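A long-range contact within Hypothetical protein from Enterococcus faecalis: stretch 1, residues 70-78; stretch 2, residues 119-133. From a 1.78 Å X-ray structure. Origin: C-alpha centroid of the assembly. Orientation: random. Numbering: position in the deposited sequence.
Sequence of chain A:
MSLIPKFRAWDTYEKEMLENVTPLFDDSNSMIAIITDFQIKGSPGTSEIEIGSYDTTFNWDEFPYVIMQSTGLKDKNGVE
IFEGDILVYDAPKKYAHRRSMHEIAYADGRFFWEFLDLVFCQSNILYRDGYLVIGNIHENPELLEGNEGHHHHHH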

# COMPACT_ATOMS: atom_id res chain seq x y z
N SER A 70 12.01 -13.96 6.96
CA SER A 70 10.57 -14.29 6.98
C SER A 70 9.70 -13.04 6.96
O SER A 70 9.94 -12.06 7.73
N THR A 71 8.64 -13.09 6.15
CA THR A 71 7.65 -11.98 6.12
C THR A 71 6.72 -12.00 7.31
O THR A 71 5.96 -11.03 7.53
N GLY A 72 6.70 -13.12 8.04
CA GLY A 72 5.72 -13.31 9.12
C GLY A 72 4.38 -13.80 8.60
O GLY A 72 3.49 -14.09 9.39
N LEU A 73 4.24 -13.91 7.28
CA LEU A 73 2.96 -14.35 6.74
C LEU A 73 3.04 -15.81 6.34
O LEU A 73 4.14 -16.30 6.02
N LYS A 74 1.89 -16.48 6.36
CA LYS A 74 1.81 -17.92 6.02
C LYS A 74 1.07 -18.13 4.69
O LYS A 74 0.10 -17.42 4.38
N ASP A 75 1.46 -19.17 3.95
CA ASP A 75 0.64 -19.56 2.80
C ASP A 75 -0.56 -20.43 3.21
O ASP A 75 -0.79 -20.71 4.41
N LYS A 76 -1.31 -20.87 2.20
CA LYS A 76 -2.50 -21.69 2.39
C LYS A 76 -2.23 -22.99 3.17
O LYS A 76 -3.14 -23.53 3.82
N ASN A 77 -0.99 -23.49 3.10
CA ASN A 77 -0.59 -24.68 3.86
C ASN A 77 0.04 -24.36 5.22
O ASN A 77 0.62 -25.26 5.86
N GLY A 78 -0.02 -23.10 5.67
CA GLY A 78 0.64 -22.72 6.92
C GLY A 78 2.14 -22.62 6.89
O GLY A 78 2.76 -22.48 7.95
N VAL A 119 -2.77 -6.13 -2.66
CA VAL A 119 -2.08 -5.83 -1.44
C VAL A 119 -1.53 -7.17 -0.93
O VAL A 119 -2.26 -8.15 -0.78
N PHE A 120 -0.24 -7.22 -0.69
CA PHE A 120 0.34 -8.44 -0.08
C PHE A 120 0.07 -8.38 1.41
O PHE A 120 0.73 -7.62 2.17
N CYS A 121 -0.90 -9.18 1.85
CA CYS A 121 -1.27 -9.24 3.25
C CYS A 121 -1.87 -10.64 3.52
O CYS A 121 -2.18 -11.39 2.57
N GLN A 122 -2.00 -10.99 4.78
CA GLN A 122 -2.39 -12.37 5.11
C GLN A 122 -3.75 -12.74 4.51
O GLN A 122 -3.94 -13.85 4.02
N SER A 123 -4.70 -11.83 4.56
CA SER A 123 -6.05 -12.19 4.10
C SER A 123 -6.07 -12.36 2.57
O SER A 123 -6.78 -13.25 2.06
N ASN A 124 -5.28 -11.56 1.83
CA ASN A 124 -5.20 -11.77 0.38
C ASN A 124 -4.49 -13.06 -0.02
O ASN A 124 -4.83 -13.72 -1.04
N ILE A 125 -3.52 -13.44 0.79
CA ILE A 125 -2.83 -14.72 0.54
C ILE A 125 -3.82 -15.90 0.64
O ILE A 125 -3.70 -16.89 -0.08
N LEU A 126 -4.81 -15.78 1.53
CA LEU A 126 -5.71 -16.90 1.82
C LEU A 126 -7.06 -16.83 1.14
O LEU A 126 -7.85 -17.80 1.20
N TYR A 127 -7.34 -15.70 0.49
CA TYR A 127 -8.69 -15.40 -0.02
C TYR A 127 -9.01 -16.34 -1.18
O TYR A 127 -8.13 -16.64 -2.00
N ARG A 128 -10.27 -16.76 -1.27
CA ARG A 128 -10.71 -17.61 -2.40
C ARG A 128 -9.79 -18.83 -2.52
O ARG A 128 -9.65 -19.58 -1.55
N ASP A 129 -9.14 -19.05 -3.66
CA ASP A 129 -8.33 -20.29 -3.77
C ASP A 129 -6.99 -20.21 -2.99
O ASP A 129 -6.37 -21.24 -2.71
N GLY A 130 -6.57 -19.00 -2.63
CA GLY A 130 -5.38 -18.87 -1.80
C GLY A 130 -4.10 -19.10 -2.61
O GLY A 130 -4.17 -19.48 -3.79
N TYR A 131 -2.96 -18.82 -1.99
CA TYR A 131 -1.62 -18.92 -2.64
C TYR A 131 -0.78 -19.95 -1.91
O TYR A 131 -0.88 -20.11 -0.67
N LEU A 132 0.11 -20.57 -2.66
CA LEU A 132 1.01 -21.57 -2.11
C LEU A 132 2.45 -21.28 -2.52
O LEU A 132 2.68 -20.88 -3.64
N VAL A 133 3.39 -21.49 -1.61
CA VAL A 133 4.82 -21.38 -1.93
C VAL A 133 5.20 -22.64 -2.74
O VAL A 133 5.06 -23.76 -2.24

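The contact between the two stretches buries 664 Å² and combines a small apolar cluster with hydrogen bonds that nearly all pair a side chain with main-chain atoms.

The apolar cluster centres on Leu-73, whose CA-to-CB bond points toward the second stretch. In its m,t rotamer (chi1 -59°, chi2 171°) it brings CD1 to 3.5 Å from CE2 of Phe-120 and 3.8 Å from CD1 of Ile-125, so that one methyl group meets both partners. Phe-120 leaves its backbone sideways, and a t rotamer carries the ring back to the first stretch. Thr-71, with chi1 p, sets its CG2 at the edge of that ring, 4.1 Å from Phe-120 CE2, while its OG1 accepts from Leu-73 N at 2.9 Å. Ile-125 (m,t) points toward the first stretch from the short helix 122-126, and its CG2 lies 3.4 Å from Lys-74 O.

Gln-122 supplies the most regular polar link. With chi1 t and chi2 p, its amide comes alongside the backbone of Lys-74 and matches both main-chain groups: Lys-74 N donates to Gln-122 OE1 at 2.9 Å, and Gln-122 NE2 donates to Lys-74 O at 2.8 Å. Both bonds are close to linear, so the side chain pairs with this strand residue much as a neighbouring strand would. The Lys-74 side chain itself leads away from the contact.

Asp-75 points toward the second stretch in a p rotamer, and its carboxylate serves both sides. OD2 accepts from Val-133 N at 2.9 Å in a nearly straight bond, whereas OD1 takes a weak bond from Asn-77 N at 2.7 Å within the turn from Asp-75 to Gly-78. Next along the chain, the backbone joins in, with Lys-76 N donating to Tyr-131 O at 3.0 Å.

Lys-76 is fully extended, all four chi angles t, and reaches along the second stretch until NZ donates to Asp-129 O at 2.8 Å. Its aliphatic part passes Gly-130, where an ideal CB would lie only 3.2 Å from Lys-76 CD; the absence of a side chain leaves room for the lysine.

Two leucines cover the turn. Leu-126 (m,t) places CD2 3.6 Å from Lys-76 CA, and Leu-132, also m,t, places CD2 3.6 Å from Lys-76 CB and 3.6 Å from Asn-77 ND2. Both leave their backbones sideways, with their ends coming nearer to the first stretch.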

# COMPACT_ATOMS: atom_id res chain seq x y z
CB SER A 70 10.23 -15.13 8.18
OG SER A 70 8.81 -15.31 8.30
CB THR A 71 6.73 -12.07 4.90
OG1 THR A 71 5.95 -13.26 5.00
CG2 THR A 71 7.53 -12.07 3.57
CB LEU A 73 2.57 -13.50 5.54
CG LEU A 73 2.47 -11.99 5.86
CD1 LEU A 73 2.31 -11.23 4.56
CD2 LEU A 73 1.38 -11.68 6.88
CB LYS A 74 1.10 -18.68 7.14
CG LYS A 74 1.94 -18.75 8.44
CD LYS A 74 1.01 -19.29 9.54
CE LYS A 74 1.71 -19.67 10.83
NZ LYS A 74 2.60 -18.60 11.27
CB ASP A 75 1.47 -20.21 1.67
CG ASP A 75 1.83 -21.68 1.93
OD1 ASP A 75 1.43 -22.22 2.98
OD2 ASP A 75 2.55 -22.28 1.05
CB LYS A 76 -3.06 -22.03 1.01
CG LYS A 76 -4.45 -22.53 0.98
CD LYS A 76 -4.71 -22.96 -0.47
CE LYS A 76 -6.04 -23.70 -0.58
NZ LYS A 76 -6.42 -23.95 -1.98
CB ASN A 77 0.39 -25.52 3.07
CG ASN A 77 -0.27 -26.48 2.08
OD1 ASN A 77 -1.45 -26.86 2.23
ND2 ASN A 77 0.53 -26.94 1.12
CB VAL A 119 -3.07 -5.22 -0.41
CG1 VAL A 119 -2.43 -5.05 0.96
CG2 VAL A 119 -3.64 -3.83 -0.94
CB PHE A 120 1.84 -8.47 -0.38
CG PHE A 120 2.55 -9.68 0.17
CD1 PHE A 120 2.25 -10.94 -0.32
CD2 PHE A 120 3.53 -9.54 1.15
CE1 PHE A 120 2.89 -12.08 0.15
CE2 PHE A 120 4.21 -10.69 1.63
CZ PHE A 120 3.88 -11.95 1.12
CB CYS A 121 -2.31 -8.13 3.60
SG CYS A 121 -3.82 -8.27 2.68
CB GLN A 122 -2.42 -12.57 6.61
CG GLN A 122 -2.70 -14.05 6.99
CD GLN A 122 -1.54 -14.95 6.55
OE1 GLN A 122 -0.54 -15.08 7.27
NE2 GLN A 122 -1.66 -15.56 5.39
CB SER A 123 -7.08 -11.12 4.57
OG SER A 123 -6.85 -9.93 3.87
CB ASN A 124 -4.51 -10.63 -0.36
CG ASN A 124 -5.51 -9.66 -0.99
OD1 ASN A 124 -6.63 -10.05 -1.37
ND2 ASN A 124 -5.07 -8.41 -1.14
CB ILE A 125 -1.61 -14.89 1.49
CG1 ILE A 125 -0.51 -13.85 1.17
CG2 ILE A 125 -1.01 -16.31 1.37
CD1 ILE A 125 0.43 -13.64 2.35
CB LEU A 126 -5.87 -17.02 3.34
CG LEU A 126 -4.57 -17.27 4.12
CD1 LEU A 126 -4.84 -17.33 5.66
CD2 LEU A 126 -3.80 -18.53 3.64
CB TYR A 127 -8.71 -13.95 -0.48
CG TYR A 127 -10.08 -13.38 -0.76
CD1 TYR A 127 -11.10 -13.45 0.22
CD2 TYR A 127 -10.34 -12.71 -1.94
CE1 TYR A 127 -12.36 -12.87 -0.03
CE2 TYR A 127 -11.59 -12.13 -2.20
CZ TYR A 127 -12.59 -12.22 -1.24
OH TYR A 127 -13.82 -11.64 -1.51
CB ARG A 128 -10.83 -16.77 -3.67
CG ARG A 128 -12.14 -15.92 -3.67
CD ARG A 128 -12.21 -14.86 -4.78
NE ARG A 128 -13.26 -13.87 -4.50
CZ ARG A 128 -14.56 -14.04 -4.78
NH1 ARG A 128 -14.98 -15.14 -5.38
NH2 ARG A 128 -15.44 -13.09 -4.47
CB ASP A 129 -8.07 -20.72 -5.23
CG ASP A 129 -9.34 -21.06 -5.97
OD1 ASP A 129 -10.30 -21.55 -5.35
OD2 ASP A 129 -9.36 -20.83 -7.19
CB TYR A 131 -0.83 -17.56 -2.64
CG TYR A 131 -1.40 -16.60 -3.61
CD1 TYR A 131 -0.83 -16.46 -4.88
CD2 TYR A 131 -2.59 -15.90 -3.32
CE1 TYR A 131 -1.38 -15.60 -5.81
CE2 TYR A 131 -3.15 -15.02 -4.27
CZ TYR A 131 -2.55 -14.89 -5.51
OH TYR A 131 -3.09 -14.08 -6.50
CB LEU A 132 0.61 -22.94 -2.65
CG LEU A 132 -0.64 -23.61 -2.05
CD1 LEU A 132 -0.93 -24.93 -2.79
CD2 LEU A 132 -0.39 -23.90 -0.56
CB VAL A 133 5.67 -21.40 -0.69
CG1 VAL A 133 7.18 -21.36 -1.08
CG2 VAL A 133 5.37 -20.17 0.19